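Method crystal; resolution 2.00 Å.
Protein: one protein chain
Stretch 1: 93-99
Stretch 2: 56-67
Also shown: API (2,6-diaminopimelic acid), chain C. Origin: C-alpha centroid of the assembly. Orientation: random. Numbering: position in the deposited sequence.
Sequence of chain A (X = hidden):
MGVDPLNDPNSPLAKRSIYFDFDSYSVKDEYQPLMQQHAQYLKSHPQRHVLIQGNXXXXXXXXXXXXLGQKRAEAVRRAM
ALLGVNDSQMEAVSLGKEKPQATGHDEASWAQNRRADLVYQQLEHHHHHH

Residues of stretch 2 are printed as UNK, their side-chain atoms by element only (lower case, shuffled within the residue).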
# COMPACT_ATOMS: atom_id res chain seq x y z
N VAL A 93 -2.50 3.44 7.52
CA VAL A 93 -1.97 4.76 7.93
C VAL A 93 -1.41 5.59 6.75
O VAL A 93 -1.13 5.05 5.66
CB VAL A 93 -0.86 4.61 8.98
CG1 VAL A 93 -1.44 4.03 10.25
CG2 VAL A 93 0.32 3.75 8.42
N SER A 94 -1.23 6.88 6.97
CA SER A 94 -0.65 7.79 5.96
C SER A 94 0.67 8.44 6.42
O SER A 94 0.71 9.04 7.50
CB SER A 94 -1.59 8.95 5.67
OG SER A 94 -1.11 9.71 4.53
N LEU A 95 1.69 8.36 5.56
CA LEU A 95 2.90 9.21 5.61
C LEU A 95 2.87 10.48 4.72
O LEU A 95 3.84 11.27 4.69
CB LEU A 95 4.14 8.38 5.29
CG LEU A 95 4.23 7.07 6.11
CD1 LEU A 95 5.37 6.25 5.72
CD2 LEU A 95 4.25 7.29 7.62
N GLY A 96 1.77 10.71 4.04
CA GLY A 96 1.65 11.86 3.21
C GLY A 96 2.84 11.96 2.26
O GLY A 96 3.25 10.95 1.61
N LYS A 97 3.42 13.15 2.21
CA LYS A 97 4.64 13.36 1.40
C LYS A 97 5.96 13.26 2.17
O LYS A 97 6.99 13.61 1.62
CB LYS A 97 4.57 14.69 0.66
CG LYS A 97 4.73 15.88 1.52
CD LYS A 97 4.10 17.05 0.76
CE LYS A 97 4.79 18.30 1.06
NZ LYS A 97 4.28 19.18 -0.01
N GLU A 98 5.91 12.81 3.42
CA GLU A 98 7.02 12.96 4.39
C GLU A 98 8.18 11.98 4.23
O GLU A 98 9.32 12.37 4.52
CB GLU A 98 6.48 12.88 5.83
CG GLU A 98 5.60 14.07 6.22
CD GLU A 98 4.68 13.80 7.46
OE1 GLU A 98 4.90 12.81 8.22
OE2 GLU A 98 3.72 14.61 7.67
N LYS A 99 7.90 10.74 3.79
CA LYS A 99 8.91 9.72 3.49
C LYS A 99 9.06 9.39 2.01
O LYS A 99 8.84 8.25 1.61
CB LYS A 99 8.65 8.38 4.23
CG LYS A 99 8.30 8.51 5.70
CD LYS A 99 9.37 9.25 6.44
CE LYS A 99 8.96 9.48 7.89
NZ LYS A 99 10.21 9.68 8.67
N UNK A 56 2.53 9.87 -0.96
CA UNK A 56 2.08 10.69 -2.06
C UNK A 56 3.37 11.30 -2.69
O UNK A 56 4.44 11.27 -2.09
o UNK A 56 1.97 12.84 -0.88
c UNK A 56 1.16 11.86 -1.57
c UNK A 56 0.02 11.38 -0.67
N UNK A 57 3.29 11.84 -3.88
CA UNK A 57 4.43 12.71 -4.27
C UNK A 57 4.35 14.12 -3.57
O UNK A 57 3.44 14.37 -2.80
o UNK A 57 3.20 14.61 -6.19
c UNK A 57 4.67 12.77 -5.79
o UNK A 57 2.94 12.86 -7.48
c UNK A 57 3.52 13.46 -6.54
N UNK A 58 5.36 14.98 -3.76
CA UNK A 58 5.56 16.17 -2.89
C UNK A 58 4.64 17.35 -3.29
O UNK A 58 4.54 18.40 -2.57
c UNK A 58 7.47 17.06 -4.37
o UNK A 58 9.78 17.14 -3.61
c UNK A 58 7.04 16.58 -2.91
o UNK A 58 9.40 17.13 -5.76
c UNK A 58 8.99 17.10 -4.58
N UNK A 59 3.97 17.19 -4.42
CA UNK A 59 3.18 18.27 -4.95
C UNK A 59 1.94 18.42 -4.09
O UNK A 59 1.21 17.44 -3.80
c UNK A 59 2.54 15.57 -9.95
n UNK A 59 2.28 14.25 -9.96
c UNK A 59 2.79 18.02 -6.40
c UNK A 59 3.37 17.58 -8.74
c UNK A 59 3.94 17.99 -7.37
n UNK A 59 2.39 16.29 -11.08
n UNK A 59 3.00 16.15 -8.83
N UNK A 60 1.75 19.64 -3.61
CA UNK A 60 0.50 19.95 -2.95
C UNK A 60 0.80 20.04 -1.49
O UNK A 60 1.91 19.73 -1.03
N UNK A 61 -0.21 20.46 -0.77
CA UNK A 61 -0.14 20.80 0.61
C UNK A 61 0.21 19.62 1.48
O UNK A 61 -0.05 18.46 1.12
o UNK A 61 -1.41 22.81 0.86
c UNK A 61 -1.91 21.09 2.31
c UNK A 61 -1.52 21.40 0.99
N UNK A 62 0.80 19.92 2.62
CA UNK A 62 1.01 18.88 3.60
C UNK A 62 -0.29 18.17 3.98
O UNK A 62 -0.37 16.95 3.94
o UNK A 62 1.97 18.44 5.73
c UNK A 62 1.66 19.47 4.85
N UNK A 63 -1.31 18.94 4.34
CA UNK A 63 -2.62 18.38 4.69
C UNK A 63 -3.29 17.67 3.53
O UNK A 63 -3.91 16.63 3.76
c UNK A 63 -3.53 19.44 5.33
o UNK A 63 -3.14 21.35 8.55
o UNK A 63 -3.95 21.96 6.57
c UNK A 63 -3.44 21.09 7.34
c UNK A 63 -3.14 19.68 6.81
N UNK A 64 -3.22 18.22 2.31
CA UNK A 64 -3.81 17.53 1.16
C UNK A 64 -3.27 16.06 1.03
O UNK A 64 -4.04 15.08 0.88
c UNK A 64 -5.70 16.43 -3.47
c UNK A 64 -3.62 18.32 -0.16
o UNK A 64 -6.41 15.84 -4.51
c UNK A 64 -4.36 16.09 -3.21
c UNK A 64 -3.69 16.73 -2.15
c UNK A 64 -5.66 17.99 -1.61
c UNK A 64 -4.34 17.68 -1.33
c UNK A 64 -6.35 17.39 -2.69
N UNK A 65 -1.94 15.94 1.09
CA UNK A 65 -1.23 14.71 0.83
C UNK A 65 -1.29 13.73 1.98
O UNK A 65 -1.27 12.51 1.78
c UNK A 65 0.23 15.02 0.55
c UNK A 65 0.43 15.50 -0.88
n UNK A 65 1.04 16.70 -1.06
o UNK A 65 -0.00 14.82 -1.83
N UNK A 66 -1.39 14.25 3.19
CA UNK A 66 -1.75 13.40 4.30
C UNK A 66 -3.12 12.74 4.05
O UNK A 66 -3.25 11.55 4.25
c UNK A 66 -0.05 12.93 7.07
c UNK A 66 -1.76 14.21 5.62
c UNK A 66 -1.58 13.33 6.84
c UNK A 66 -2.22 14.03 8.09
N UNK A 67 -4.12 13.53 3.65
CA UNK A 67 -5.47 13.01 3.36
C UNK A 67 -5.42 12.01 2.18
O UNK A 67 -5.98 10.93 2.27
c UNK A 67 -6.45 14.14 3.06
C API C . -0.23 12.73 -5.54
CA API C . -0.35 14.23 -5.45
C3 API C . -0.26 15.04 -6.74
C4 API C . -0.42 16.53 -6.39
C5 API C . -1.47 17.28 -7.24
C6 API C . -1.75 18.72 -6.76
O API C . 0.56 12.22 -4.75
OXT API C . -0.86 11.98 -6.33
N API C . 0.75 14.65 -4.59
O HOH W 1 7.19 12.98 -1.45
O HOH W 2 1.88 15.04 3.93

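Position 56 carries one carbon bearing an oxygen and a second carbon, a beta-branched hydroxyl residue. Its backbone N donates to G96 O at 2.9 Å (N-H...O angle 135°), and its side-chain oxygen lies 3.5 Å from K97 CB: T56.

Position 57 has two carbons, the second carrying two oxygens. Its CA-to-CB bond points away from stretch 1, and the side chain comes no nearer than 6.7 Å to that stretch; its backbone N donates to API O at 2.9 Å, and API N donates to a carboxylate oxygen. It is D57, with OD1 the acceptor.

Position 58 has three carbons ending in two oxygens, one methylene longer. Its carbonyl O accepts from K97 NZ at 2.7 Å, while the carboxylate leads away: E58.

Position 59 shows three carbons, a nitrogen, then a carbon with two more nitrogens, a guanidinium, with no contact to stretch 1. This is R59; its NH2 forms a salt bridge with D57 OD2 at 2.9 Å, and its O accepts from API N.

Position 60 has no side-chain atoms. With phi/psi of 107/173°, a CB would jam against the preceding carbonyl O, so G60 fits on both counts. Its O accepts from K97 NZ at 2.6 Å.

Position 61 again has one carbon bearing an oxygen and a carbon: T61, at the N-cap position but without a side-chain capping bond.

Position 62 has one carbon and one oxygen, S62. A water bridges its O to K97 N, at 3.0 Å from each.

Position 63, three carbons ending in two oxygens and out of reach of stretch 1, is E63. Position 64, a carbon and a six-carbon ring bearing an oxygen, is Y64, also out of reach.

Position 65 has two carbons, the second carrying two further atoms, one oxygen and one nitrogen, hence a carboxamide: N65. Its ND2 donates to R59 O at 2.8 Å, its OD1 accepts from API N at 2.9 Å, and ND2 lies 3.6 Å from K97 CD.

Position 66 has four carbons, forked at the second: L66. Its CD1 reaches 4.2 Å from E98 OE2, and its O accepts from S94 OG at 2.8 Å. Position 67, a single carbon pointing away, is A67.

The contact relies heavily on backbone acceptors. K97 NZ gathers the carbonyls of E58 and G60, holding the loop before the helix. G96 allows close packing: its CA lies 3.3 Å from N65 O in a CA-H...O contact, and an ideal CB there would stand 3.2 Å from L66 N.

Stretch 2, residues 56-67: TDERGTSEYNLA
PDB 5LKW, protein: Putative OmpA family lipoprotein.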